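Local coordinates for enoyl-[acyl-carrier-protein] reductase [FMN] (Thermotoga maritima, PDB 5GVJ) that probably catalyses the NADH-dependent reduction of enoyl-acyl-carrier-protein intermediates in fatty acid synthesis, using FMN as its cofactor, at residues G26-A31 with R54-E59; E107-G112 with G132-I137; P206-K211 with G273-G278. The protein carries 1 engineered substitution. All blocks are in the same frame, centred on the assembly; numbering follows the deposited sequence.

Contact 1. Residues G26-A31 with R54-E59; sequences GTPTLA and RKAISE
The backbones of the two segments come nearest at Pro-28 and Ala-56, whose CA atoms are 5.7 Å apart, where the first turn of helix 28-36 meets helix 50-63. The contact is small and is carried by the ring of Pro-28. Its outer corner does most of the touching. CG of Pro-28 lies 3.5 Å from CB of Ala-56, an apolar touch, and it also rests against the carbonyl O of Ala-56. The side chain of Glu-59 comes in next to this. Its CG is 3.7 Å from CB of Pro-28, and its OE2 is 3.5 Å from CG of Pro-28. The Glu-59 CG sits between the backbone N and the carbonyl carbon (chi1 46°). Beyond CG the chain is extended, and this carries the carboxylate past the ring at a slant. The glutamate therefore meets the proline through both its methylene and one oxygen. These are two neighbouring helices on the outside of a TIM barrel. Strand 41-44 runs between them in sequence, and its Ile-43 touches both Ala-31 and Ala-56 from the inner side. Proline suits the first turn of a helix, where a backbone N-H is not needed for a helical bond. Thr-27, just before it, is the N-cap. OG1 of Thr-27 accepts from N of Leu-30 at 3.3 Å, nearly straight at 166°. Glu-59 lies at the exposed margin of the contact, while Ala-56 is buried. The side chain of Pro-28 is about 10 Å from Gly-21, which binds FMN in another structure of this protein; no FMN is bound to this chain.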
ATOM      1  N   GLY A  26      14.949   3.591  18.474  1.00 21.64           N
ATOM      2  CA  GLY A  26      13.944   4.026  19.428  1.00 21.84           C
ATOM      3  C   GLY A  26      14.538   4.388  20.777  1.00 17.95           C
ATOM      4  O   GLY A  26      14.260   3.725  21.781  1.00 17.81           O
ATOM      5  N   THR A  27      15.354   5.440  20.810  1.00 17.44           N
ATOM      6  CA  THR A  27      16.019   5.886  22.025  1.00 16.66           C
ATOM      7  C   THR A  27      15.085   6.737  22.877  1.00 16.88           C
ATOM      8  O   THR A  27      14.145   7.345  22.365  1.00 17.00           O
ATOM      9  CB  THR A  27      17.260   6.717  21.681  1.00 17.70           C
ATOM     10  OG1 THR A  27      16.863   7.880  20.944  1.00 18.02           O
ATOM     11  CG2 THR A  27      18.266   5.912  20.867  1.00 19.31           C
ATOM     12  N   PRO A  28      15.347   6.828  24.188  1.00 17.72           N
ATOM     13  CA  PRO A  28      14.578   7.774  25.016  1.00 16.57           C
ATOM     14  C   PRO A  28      14.650   9.203  24.519  1.00 16.27           C
ATOM     15  O   PRO A  28      13.686   9.958  24.689  1.00 17.07           O
ATOM     16  CB  PRO A  28      15.221   7.637  26.406  1.00 22.79           C
ATOM     17  CG  PRO A  28      15.855   6.297  26.398  1.00 24.64           C
ATOM     18  CD  PRO A  28      16.261   5.993  24.984  1.00 20.26           C
ATOM     19  N   THR A  29      15.762   9.605  23.899  1.00 17.54           N
ATOM     20  CA  THR A  29      15.867  10.977  23.423  1.00 16.18           C
ATOM     21  C   THR A  29      14.879  11.255  22.294  1.00 14.74           C
ATOM     22  O   THR A  29      14.234  12.311  22.274  1.00 15.39           O
ATOM     23  CB  THR A  29      17.293  11.283  22.951  1.00 24.26           C
ATOM     24  OG1 THR A  29      18.207  11.152  24.049  1.00 31.61           O
ATOM     25  CG2 THR A  29      17.355  12.702  22.522  1.00 26.54           C
ATOM     26  N   LEU A  30      14.764  10.336  21.335  1.00 15.11           N
ATOM     27  CA  LEU A  30      13.787  10.531  20.261  1.00 15.71           C
ATOM     28  C   LEU A  30      12.367  10.341  20.780  1.00 16.25           C
ATOM     29  O   LEU A  30      11.463  11.111  20.433  1.00 13.84           O
ATOM     30  CB  LEU A  30      14.066   9.570  19.104  1.00 16.25           C
ATOM     31  CG  LEU A  30      13.115   9.586  17.897  1.00 14.19           C
ATOM     32  CD1 LEU A  30      12.831  11.014  17.380  1.00 12.33           C
ATOM     33  CD2 LEU A  30      13.706   8.748  16.784  1.00 14.48           C
ATOM     34  N   ALA A  31      12.159   9.330  21.627  1.00 16.27           N
ATOM     35  CA  ALA A  31      10.828   9.082  22.175  1.00 16.21           C
ATOM     36  C   ALA A  31      10.344  10.260  23.014  1.00 13.55           C
ATOM     37  O   ALA A  31       9.182  10.670  22.916  1.00 15.19           O
ATOM     38  CB  ALA A  31      10.842   7.794  22.998  1.00 13.78           C
ATOM     39  N   ARG A  54      14.947  -0.075  32.216  1.00 23.89           N
ATOM     40  CA  ARG A  54      14.669   0.747  33.391  1.00 23.15           C
ATOM     41  C   ARG A  54      15.305   2.124  33.260  1.00 24.27           C
ATOM     42  O   ARG A  54      14.646   3.149  33.477  1.00 23.65           O
ATOM     43  CB  ARG A  54      15.173   0.064  34.664  1.00 27.69           C
ATOM     44  CG  ARG A  54      14.287  -1.028  35.194  1.00 31.39           C
ATOM     45  CD  ARG A  54      14.731  -1.499  36.586  1.00 30.84           C
ATOM     46  NE  ARG A  54      14.159  -2.813  36.851  1.00 34.88           N
ATOM     47  CZ  ARG A  54      14.782  -3.962  36.611  1.00 37.25           C
ATOM     48  NH1 ARG A  54      16.015  -3.957  36.124  1.00 38.08           N
ATOM     49  NH2 ARG A  54      14.172  -5.116  36.861  1.00 39.41           N
ATOM     50  N   LYS A  55      16.603   2.162  32.931  1.00 22.67           N
ATOM     51  CA  LYS A  55      17.289   3.443  32.754  1.00 26.48           C
ATOM     52  C   LYS A  55      16.638   4.256  31.649  1.00 22.69           C
ATOM     53  O   LYS A  55      16.400   5.462  31.808  1.00 21.80           O
ATOM     54  CB  LYS A  55      18.769   3.237  32.417  1.00 28.81           C
ATOM     55  CG  LYS A  55      19.467   2.097  33.129  1.00 33.42           C
ATOM     56  CD  LYS A  55      20.114   2.491  34.427  1.00 41.00           C
ATOM     57  CE  LYS A  55      21.418   1.720  34.602  1.00 42.79           C
ATOM     58  NZ  LYS A  55      21.231   0.521  35.477  1.00 50.97           N
ATOM     59  N   ALA A  56      16.339   3.601  30.517  1.00 24.53           N
ATOM     60  CA  ALA A  56      15.732   4.295  29.394  1.00 21.43           C
ATOM     61  C   ALA A  56      14.434   4.964  29.812  1.00 20.16           C
ATOM     62  O   ALA A  56      14.196   6.135  29.491  1.00 18.53           O
ATOM     63  CB  ALA A  56      15.492   3.310  28.248  1.00 22.01           C
ATOM     64  N   ILE A  57      13.599   4.244  30.567  1.00 19.18           N
ATOM     65  CA  ILE A  57      12.333   4.817  31.007  1.00 17.22           C
ATOM     66  C   ILE A  57      12.589   6.015  31.906  1.00 18.46           C
ATOM     67  O   ILE A  57      11.935   7.056  31.781  1.00 20.92           O
ATOM     68  CB  ILE A  57      11.479   3.749  31.712  1.00 15.76           C
ATOM     69  CG1 ILE A  57      11.065   2.660  30.714  1.00 15.71           C
ATOM     70  CG2 ILE A  57      10.258   4.398  32.350  1.00 18.16           C
ATOM     71  CD1 ILE A  57      10.438   1.442  31.372  1.00 15.89           C
ATOM     72  N   SER A  58      13.564   5.891  32.811  1.00 20.22           N
ATOM     73  CA  SER A  58      13.882   6.987  33.719  1.00 23.00           C
ATOM     74  C   SER A  58      14.327   8.232  32.961  1.00 18.54           C
ATOM     75  O   SER A  58      13.884   9.347  33.270  1.00 15.81           O
ATOM     76  CB  SER A  58      14.964   6.555  34.708  1.00 22.52           C
ATOM     77  OG  SER A  58      15.181   7.587  35.652  1.00 34.05           O
ATOM     78  N   GLU A  59      15.187   8.072  31.959  1.00 20.14           N
ATOM     79  CA  GLU A  59      15.658   9.280  31.289  1.00 21.75           C
ATOM     80  C   GLU A  59      14.584   9.899  30.412  1.00 19.47           C
ATOM     81  O   GLU A  59      14.565  11.121  30.249  1.00 19.84           O
ATOM     82  CB  GLU A  59      16.932   9.017  30.492  1.00 28.50           C
ATOM     83  CG  GLU A  59      16.972   7.802  29.628  1.00 29.83           C
ATOM     84  CD  GLU A  59      18.402   7.488  29.208  1.00 35.34           C
ATOM     85  OE1 GLU A  59      19.234   7.199  30.100  1.00 42.97           O
ATOM     86  OE2 GLU A  59      18.701   7.567  27.998  1.00 41.19           O
TER

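Contact 2. Residues E107-G112 with G132-I137; sequences ELKENG and GADAVI
Lys-109 places its charged end at a backbone carbonyl, that of Gly-132, the residue at which a different helix ends. NZ of Lys-109 donates to O of Gly-132 at 3.0 Å, although the position of this oxygen is less certain than most. The setting is the outer surface of the TIM barrel. Helix 102-110 packs here beside the turn that leads from helix 122-130 into strand 136-139. Gly-132 has a positive phi and closes helix 122-130 with a Schellman motif. At its backbone angles a CB on Gly-132 would be jammed against the carbonyl O of the residue before, and it would sit about 3.6 Å from CD of Lys-109. The lysine chain starts with CG anti to the carbonyl carbon. It then bends at chi3 (70°), which turns the amino group back toward the glycine carbonyl. Asp-134 is the other partner. Its side chain and that of Lys-109 run past each other in opposite directions. OD2 of Asp-134 is 3.8 Å from CG of Lys-109, so the carboxylate meets the aliphatic part of the lysine. OD1 of Asp-134 is 4.1 Å from NZ of Lys-109, too far for a salt bridge. The opposite charges probably still attract weakly. The stronger tie of Asp-134 is to strand 114-119, where N of Val-115 donates a hydrogen bond to OD2 of Asp-134. Helix 102-110 ends in a Schellman motif too, with Gly-112 as its positive-phi residue. N of Gly-112 bonds to O of Lys-109 at 2.9 Å. Just before it, ND2 of Asn-111 turns back and donates to O of Glu-107 at 2.9 Å, nearly straight at 169°.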
ATOM      1  N   GLU A 107      -1.927  -9.600  32.007  1.00 24.08           N
ATOM      2  CA  GLU A 107      -1.232  -9.007  33.150  1.00 22.48           C
ATOM      3  C   GLU A 107      -0.909  -7.541  32.899  1.00 23.08           C
ATOM      4  O   GLU A 107      -0.939  -6.723  33.829  1.00 22.82           O
ATOM      5  CB  GLU A 107       0.037  -9.794  33.480  1.00 24.08           C
ATOM      6  CG  GLU A 107       1.138  -9.735  32.431  1.00 31.10           C
ATOM      7  CD  GLU A 107       2.250 -10.730  32.724  1.00 41.34           C
ATOM      8  OE1 GLU A 107       2.863 -10.629  33.812  1.00 45.35           O
ATOM      9  OE2 GLU A 107       2.486 -11.628  31.877  1.00 39.78           O
ATOM     10  N   LEU A 108      -0.625  -7.183  31.647  1.00 22.52           N
ATOM     11  CA  LEU A 108      -0.417  -5.779  31.321  1.00 22.51           C
ATOM     12  C   LEU A 108      -1.703  -4.989  31.521  1.00 21.81           C
ATOM     13  O   LEU A 108      -1.704  -3.930  32.158  1.00 22.51           O
ATOM     14  CB  LEU A 108       0.097  -5.654  29.884  1.00 21.06           C
ATOM     15  CG  LEU A 108       1.581  -6.002  29.735  1.00 23.94           C
ATOM     16  CD1 LEU A 108       1.975  -6.162  28.279  1.00 21.27           C
ATOM     17  CD2 LEU A 108       2.461  -4.959  30.408  1.00 19.40           C
ATOM     18  N   LYS A 109      -2.820  -5.509  31.011  1.00 22.25           N
ATOM     19  CA  LYS A 109      -4.076  -4.779  31.109  1.00 22.59           C
ATOM     20  C   LYS A 109      -4.577  -4.704  32.540  1.00 22.91           C
ATOM     21  O   LYS A 109      -5.097  -3.664  32.961  1.00 21.42           O
ATOM     22  CB  LYS A 109      -5.125  -5.424  30.223  1.00 23.79           C
ATOM     23  CG  LYS A 109      -5.038  -4.971  28.803  1.00 23.48           C
ATOM     24  CD  LYS A 109      -6.248  -5.450  28.084  1.00 29.96           C
ATOM     25  CE  LYS A 109      -7.482  -4.703  28.543  1.00 33.24           C
ATOM     26  NZ  LYS A 109      -8.655  -5.037  27.703  1.00 31.18           N
ATOM     27  N   GLU A 110      -4.445  -5.793  33.304  1.00 19.06           N
ATOM     28  CA  GLU A 110      -4.851  -5.739  34.708  1.00 22.42           C
ATOM     29  C   GLU A 110      -4.136  -4.628  35.463  1.00 21.38           C
ATOM     30  O   GLU A 110      -4.691  -4.066  36.411  1.00 23.31           O
ATOM     31  CB  GLU A 110      -4.612  -7.097  35.370  1.00 21.47           C
ATOM     32  CG  GLU A 110      -5.633  -8.109  34.897  1.00 29.73           C
ATOM     33  CD  GLU A 110      -5.610  -9.399  35.678  1.00 34.58           C
ATOM     34  OE1 GLU A 110      -4.658  -9.602  36.459  1.00 36.65           O
ATOM     35  OE2 GLU A 110      -6.542 -10.209  35.496  1.00 40.51           O
ATOM     36  N   ASN A 111      -2.929  -4.270  35.047  1.00 20.62           N
ATOM     37  CA  ASN A 111      -2.182  -3.220  35.727  1.00 22.28           C
ATOM     38  C   ASN A 111      -2.296  -1.853  35.042  1.00 25.32           C
ATOM     39  O   ASN A 111      -1.525  -0.943  35.366  1.00 26.06           O
ATOM     40  CB  ASN A 111      -0.726  -3.659  35.882  1.00 18.77           C
ATOM     41  CG  ASN A 111      -0.569  -4.724  36.972  1.00 22.80           C
ATOM     42  OD1 ASN A 111      -0.531  -4.393  38.159  1.00 24.15           O
ATOM     43  ND2 ASN A 111      -0.509  -5.997  36.578  1.00 20.09           N
ATOM     44  N   GLY A 112      -3.255  -1.683  34.132  1.00 26.60           N
ATOM     45  CA  GLY A 112      -3.567  -0.381  33.563  1.00 28.30           C
ATOM     46  C   GLY A 112      -2.793   0.009  32.320  1.00 28.52           C
ATOM     47  O   GLY A 112      -2.924   1.151  31.859  1.00 26.32           O
ATOM     48  N   GLY A 132      -7.850  -9.386  24.349  1.00 19.15           N
ATOM     49  CA  GLY A 132      -7.939  -8.178  25.137  1.00 18.67           C
ATOM     50  C   GLY A 132      -7.126  -6.983  24.654  1.00 21.69           C
ATOM     51  O   GLY A 132      -7.034  -5.989  25.380  1.00 17.97           O
ATOM     52  N   ALA A 133      -6.553  -7.028  23.459  1.00 21.95           N
ATOM     53  CA  ALA A 133      -5.781  -5.885  22.990  1.00 16.64           C
ATOM     54  C   ALA A 133      -6.644  -4.626  22.962  1.00 15.21           C
ATOM     55  O   ALA A 133      -7.837  -4.673  22.640  1.00 19.08           O
ATOM     56  CB  ALA A 133      -5.191  -6.168  21.608  1.00 15.32           C
ATOM     57  N   ASP A 134      -6.032  -3.493  23.313  1.00 17.56           N
ATOM     58  CA  ASP A 134      -6.737  -2.214  23.292  1.00 15.73           C
ATOM     59  C   ASP A 134      -6.792  -1.619  21.899  1.00 16.16           C
ATOM     60  O   ASP A 134      -7.720  -0.869  21.591  1.00 18.23           O
ATOM     61  CB  ASP A 134      -6.069  -1.220  24.244  1.00 17.01           C
ATOM     62  CG  ASP A 134      -6.152  -1.672  25.690  1.00 22.80           C
ATOM     63  OD1 ASP A 134      -7.231  -1.492  26.296  1.00 23.73           O
ATOM     64  OD2 ASP A 134      -5.166  -2.231  26.205  1.00 19.58           O
ATOM     65  N   ALA A 135      -5.804  -1.922  21.065  1.00 17.72           N
ATOM     66  CA  ALA A 135      -5.757  -1.460  19.686  1.00 17.17           C
ATOM     67  C   ALA A 135      -4.753  -2.353  18.983  1.00 14.70           C
ATOM     68  O   ALA A 135      -4.082  -3.161  19.621  1.00 15.89           O
ATOM     69  CB  ALA A 135      -5.353   0.022  19.594  1.00 15.94           C
ATOM     70  N   VAL A 136      -4.654  -2.216  17.662  1.00 14.82           N
ATOM     71  CA  VAL A 136      -3.674  -2.986  16.906  1.00 11.45           C
ATOM     72  C   VAL A 136      -3.007  -2.082  15.896  1.00 14.08           C
ATOM     73  O   VAL A 136      -3.630  -1.166  15.347  1.00 15.87           O
ATOM     74  CB  VAL A 136      -4.283  -4.215  16.194  1.00 13.81           C
ATOM     75  CG1 VAL A 136      -4.863  -5.167  17.206  1.00 17.91           C
ATOM     76  CG2 VAL A 136      -5.327  -3.781  15.182  1.00 15.82           C
ATOM     77  N   ILE A 137      -1.728  -2.334  15.674  1.00 13.59           N
ATOM     78  CA  ILE A 137      -0.972  -1.701  14.611  1.00 14.77           C
ATOM     79  C   ILE A 137      -0.975  -2.676  13.445  1.00 17.91           C
ATOM     80  O   ILE A 137      -0.533  -3.825  13.583  1.00 17.42           O
ATOM     81  CB  ILE A 137       0.458  -1.360  15.062  1.00 16.82           C
ATOM     82  CG1 ILE A 137       0.443  -0.287  16.166  1.00 14.22           C
ATOM     83  CG2 ILE A 137       1.283  -0.857  13.873  1.00 13.70           C
ATOM     84  CD1 ILE A 137       1.676  -0.305  17.071  1.00 18.68           C
TER

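Contact 3. Residues P206-K211 with G273-G278; sequences PVYKEK and GSFAVG. Engineered in segment 273-278: Ala-276 (natural residue Met).
One face of the Tyr-208 ring is covered by Phe-275, whose CD2 lies 3.5 Å from CD2 of Tyr-208 and is offset toward the rim. The two ring planes are inclined at 42°, so the pair is oblique. Val-277 also approaches the tyrosine obliquely, with CG1 3.8 Å from CE1 of Tyr-208. This buried cluster joins helix 206-214 to the loop before helix 290-309, in a region built onto the TIM barrel. Further along, helix 206-214 supplies Ile-212 and Val-213 to the sodium site. Val-277 also touches Thr-194, which binds FMN in another structure of the protein, though none is bound to this chain. Ala-264 of helix 260-265 packs against both rings. The tyrosine CG is anti to the backbone N (chi1 -152°), which sends the ring out from the helix to the loop. Replacing Tyr-208 by an alanine would probably open a gap beside Phe-275 and Val-277 and leave the Ala-276 carbonyl without its hydroxyl partner. Ala-276 is an engineered residue, methionine in the natural protein, and is the centre of an inverse gamma turn. OH of Tyr-208 gives O of Ala-276 a weak hydrogen bond of 3.2 Å.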
ATOM      1  N   PRO A 206      24.540  10.216  11.632  1.00 23.16           N
ATOM      2  CA  PRO A 206      24.244  11.124  10.507  1.00 21.59           C
ATOM      3  C   PRO A 206      24.184  10.438   9.152  1.00 23.92           C
ATOM      4  O   PRO A 206      23.400  10.856   8.290  1.00 23.86           O
ATOM      5  CB  PRO A 206      25.395  12.140  10.574  1.00 23.14           C
ATOM      6  CG  PRO A 206      25.766  12.183  12.024  1.00 27.35           C
ATOM      7  CD  PRO A 206      25.596  10.755  12.515  1.00 23.35           C
ATOM      8  N   VAL A 207      24.974   9.384   8.942  1.00 25.38           N
ATOM      9  CA  VAL A 207      24.961   8.679   7.659  1.00 25.43           C
ATOM     10  C   VAL A 207      23.618   7.993   7.446  1.00 23.88           C
ATOM     11  O   VAL A 207      23.098   7.933   6.320  1.00 21.37           O
ATOM     12  CB  VAL A 207      26.121   7.671   7.605  1.00 25.61           C
ATOM     13  CG1 VAL A 207      25.914   6.693   6.477  1.00 29.15           C
ATOM     14  CG2 VAL A 207      27.447   8.404   7.448  1.00 30.46           C
ATOM     15  N   TYR A 208      23.061   7.426   8.519  1.00 19.90           N
ATOM     16  CA  TYR A 208      21.733   6.827   8.450  1.00 19.89           C
ATOM     17  C   TYR A 208      20.719   7.846   7.952  1.00 19.97           C
ATOM     18  O   TYR A 208      19.936   7.566   7.038  1.00 20.33           O
ATOM     19  CB  TYR A 208      21.344   6.297   9.830  1.00 20.45           C
ATOM     20  CG  TYR A 208      20.386   5.133   9.847  1.00 21.29           C
ATOM     21  CD1 TYR A 208      19.055   5.287   9.465  1.00 25.22           C
ATOM     22  CD2 TYR A 208      20.801   3.882  10.281  1.00 22.37           C
ATOM     23  CE1 TYR A 208      18.169   4.210   9.497  1.00 24.15           C
ATOM     24  CE2 TYR A 208      19.926   2.805  10.318  1.00 27.81           C
ATOM     25  CZ  TYR A 208      18.612   2.975   9.925  1.00 23.58           C
ATOM     26  OH  TYR A 208      17.745   1.905   9.968  1.00 25.06           O
ATOM     27  N   LYS A 209      20.751   9.054   8.521  1.00 18.56           N
ATOM     28  CA  LYS A 209      19.833  10.108   8.095  1.00 20.46           C
ATOM     29  C   LYS A 209      20.067  10.488   6.635  1.00 23.38           C
ATOM     30  O   LYS A 209      19.113  10.645   5.860  1.00 22.02           O
ATOM     31  CB  LYS A 209      19.987  11.328   9.005  1.00 19.55           C
ATOM     32  CG  LYS A 209      19.564  11.057  10.457  1.00 22.00           C
ATOM     33  CD  LYS A 209      19.693  12.303  11.322  1.00 18.48           C
ATOM     34  CE  LYS A 209      19.436  12.002  12.806  1.00 16.68           C
ATOM     35  NZ  LYS A 209      19.551  13.249  13.599  1.00 19.33           N
ATOM     36  N   GLU A 210      21.333  10.624   6.239  1.00 20.41           N
ATOM     37  CA  GLU A 210      21.639  11.018   4.867  1.00 20.96           C
ATOM     38  C   GLU A 210      21.162   9.965   3.875  1.00 21.18           C
ATOM     39  O   GLU A 210      20.706  10.299   2.777  1.00 21.22           O
ATOM     40  CB  GLU A 210      23.147  11.253   4.710  1.00 29.67           C
ATOM     41  CG  GLU A 210      23.698  12.442   5.506  1.00 36.41           C
ATOM     42  CD  GLU A 210      25.222  12.394   5.694  1.00 48.59           C
ATOM     43  OE1 GLU A 210      25.758  13.229   6.466  1.00 53.81           O
ATOM     44  OE2 GLU A 210      25.878  11.518   5.075  1.00 47.27           O
ATOM     45  N   LYS A 211      21.285   8.682   4.228  1.00 19.89           N
ATOM     46  CA  LYS A 211      20.839   7.635   3.316  1.00 22.33           C
ATOM     47  C   LYS A 211      19.325   7.662   3.134  1.00 21.58           C
ATOM     48  O   LYS A 211      18.828   7.447   2.022  1.00 19.51           O
ATOM     49  CB  LYS A 211      21.307   6.264   3.809  1.00 21.10           C
ATOM     50  CG  LYS A 211      22.813   6.081   3.664  1.00 26.04           C
ATOM     51  CD  LYS A 211      23.200   6.111   2.186  1.00 34.86           C
ATOM     52  CE  LYS A 211      24.583   6.739   1.973  1.00 41.01           C
ATOM     53  NZ  LYS A 211      25.542   5.826   1.286  1.00 45.76           N
ATOM     54  N   GLY A 273      26.487  -2.537   7.890  1.00 35.70           N
ATOM     55  CA  GLY A 273      25.280  -2.151   8.602  1.00 33.86           C
ATOM     56  C   GLY A 273      24.041  -2.535   7.807  1.00 33.44           C
ATOM     57  O   GLY A 273      24.023  -2.460   6.577  1.00 29.30           O
ATOM     58  N   SER A 274      23.006  -2.962   8.527  1.00 31.64           N
ATOM     59  CA  SER A 274      21.698  -3.230   7.935  1.00 28.57           C
ATOM     60  C   SER A 274      20.819  -2.005   8.159  1.00 27.50           C
ATOM     61  O   SER A 274      20.449  -1.693   9.296  1.00 24.35           O
ATOM     62  CB  SER A 274      21.069  -4.484   8.539  1.00 28.23           C
ATOM     63  OG  SER A 274      21.668  -5.642   7.988  1.00 34.31           O
ATOM     64  N   PHE A 275      20.494  -1.301   7.076  1.00 25.66           N
ATOM     65  CA  PHE A 275      19.773  -0.035   7.171  1.00 27.27           C
ATOM     66  C   PHE A 275      18.285  -0.321   6.983  1.00 24.88           C
ATOM     67  O   PHE A 275      17.746  -0.213   5.883  1.00 23.26           O
ATOM     68  CB  PHE A 275      20.322   0.963   6.160  1.00 26.38           C
ATOM     69  CG  PHE A 275      21.693   1.465   6.516  1.00 26.65           C
ATOM     70  CD1 PHE A 275      22.821   0.707   6.235  1.00 29.10           C
ATOM     71  CD2 PHE A 275      21.851   2.679   7.165  1.00 24.89           C
ATOM     72  CE1 PHE A 275      24.090   1.163   6.579  1.00 29.16           C
ATOM     73  CE2 PHE A 275      23.117   3.142   7.510  1.00 28.24           C
ATOM     74  CZ  PHE A 275      24.232   2.379   7.217  1.00 28.88           C
ATOM     75  N   ALA A 276      17.628  -0.691   8.085  1.00 22.90           N
ATOM     76  CA  ALA A 276      16.214  -1.081   8.098  1.00 27.07           C
ATOM     77  C   ALA A 276      15.351   0.162   7.939  1.00 28.99           C
ATOM     78  O   ALA A 276      14.964   0.808   8.914  1.00 31.89           O
ATOM     79  CB  ALA A 276      15.877  -1.813   9.392  1.00 24.44           C
ATOM     80  N   VAL A 277      15.050   0.514   6.693  1.00 23.33           N
ATOM     81  CA  VAL A 277      14.196   1.658   6.409  1.00 22.50           C
ATOM     82  C   VAL A 277      13.159   1.230   5.376  1.00 21.80           C
ATOM     83  O   VAL A 277      13.404   0.348   4.546  1.00 20.31           O
ATOM     84  CB  VAL A 277      15.000   2.901   5.930  1.00 22.88           C
ATOM     85  CG1 VAL A 277      16.443   2.867   6.440  1.00 25.03           C
ATOM     86  CG2 VAL A 277      14.953   3.057   4.442  1.00 23.97           C
ATOM     87  N   GLY A 278      11.977   1.846   5.456  1.00 20.68           N
ATOM     88  CA  GLY A 278      10.866   1.476   4.610  1.00 18.89           C
ATOM     89  C   GLY A 278      10.848   2.250   3.310  1.00 17.98           C
ATOM     90  O   GLY A 278      11.656   3.146   3.070  1.00 16.58           O
TER

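In the fold
The three contacts follow one another along the chain, and none nests in or crosses another. Contact 1 comes first and closes a loop of 22 residues, tying helix 28-36 to helix 50-63 around strand 41-44. Contact 2 closes a similar loop of 19 residues, holding strand 114-119 and helix 122-130, farther round the barrel. Contact 3 spans 61 residues, including strands 220-223 and 231-234 of the small antiparallel sheet and helix 260-265. It joins helix 206-214 to the late loop near the FMN site. Contacts 2 and 3 lie on opposite sides of the chain's centre, with their own centres about 32 Å apart.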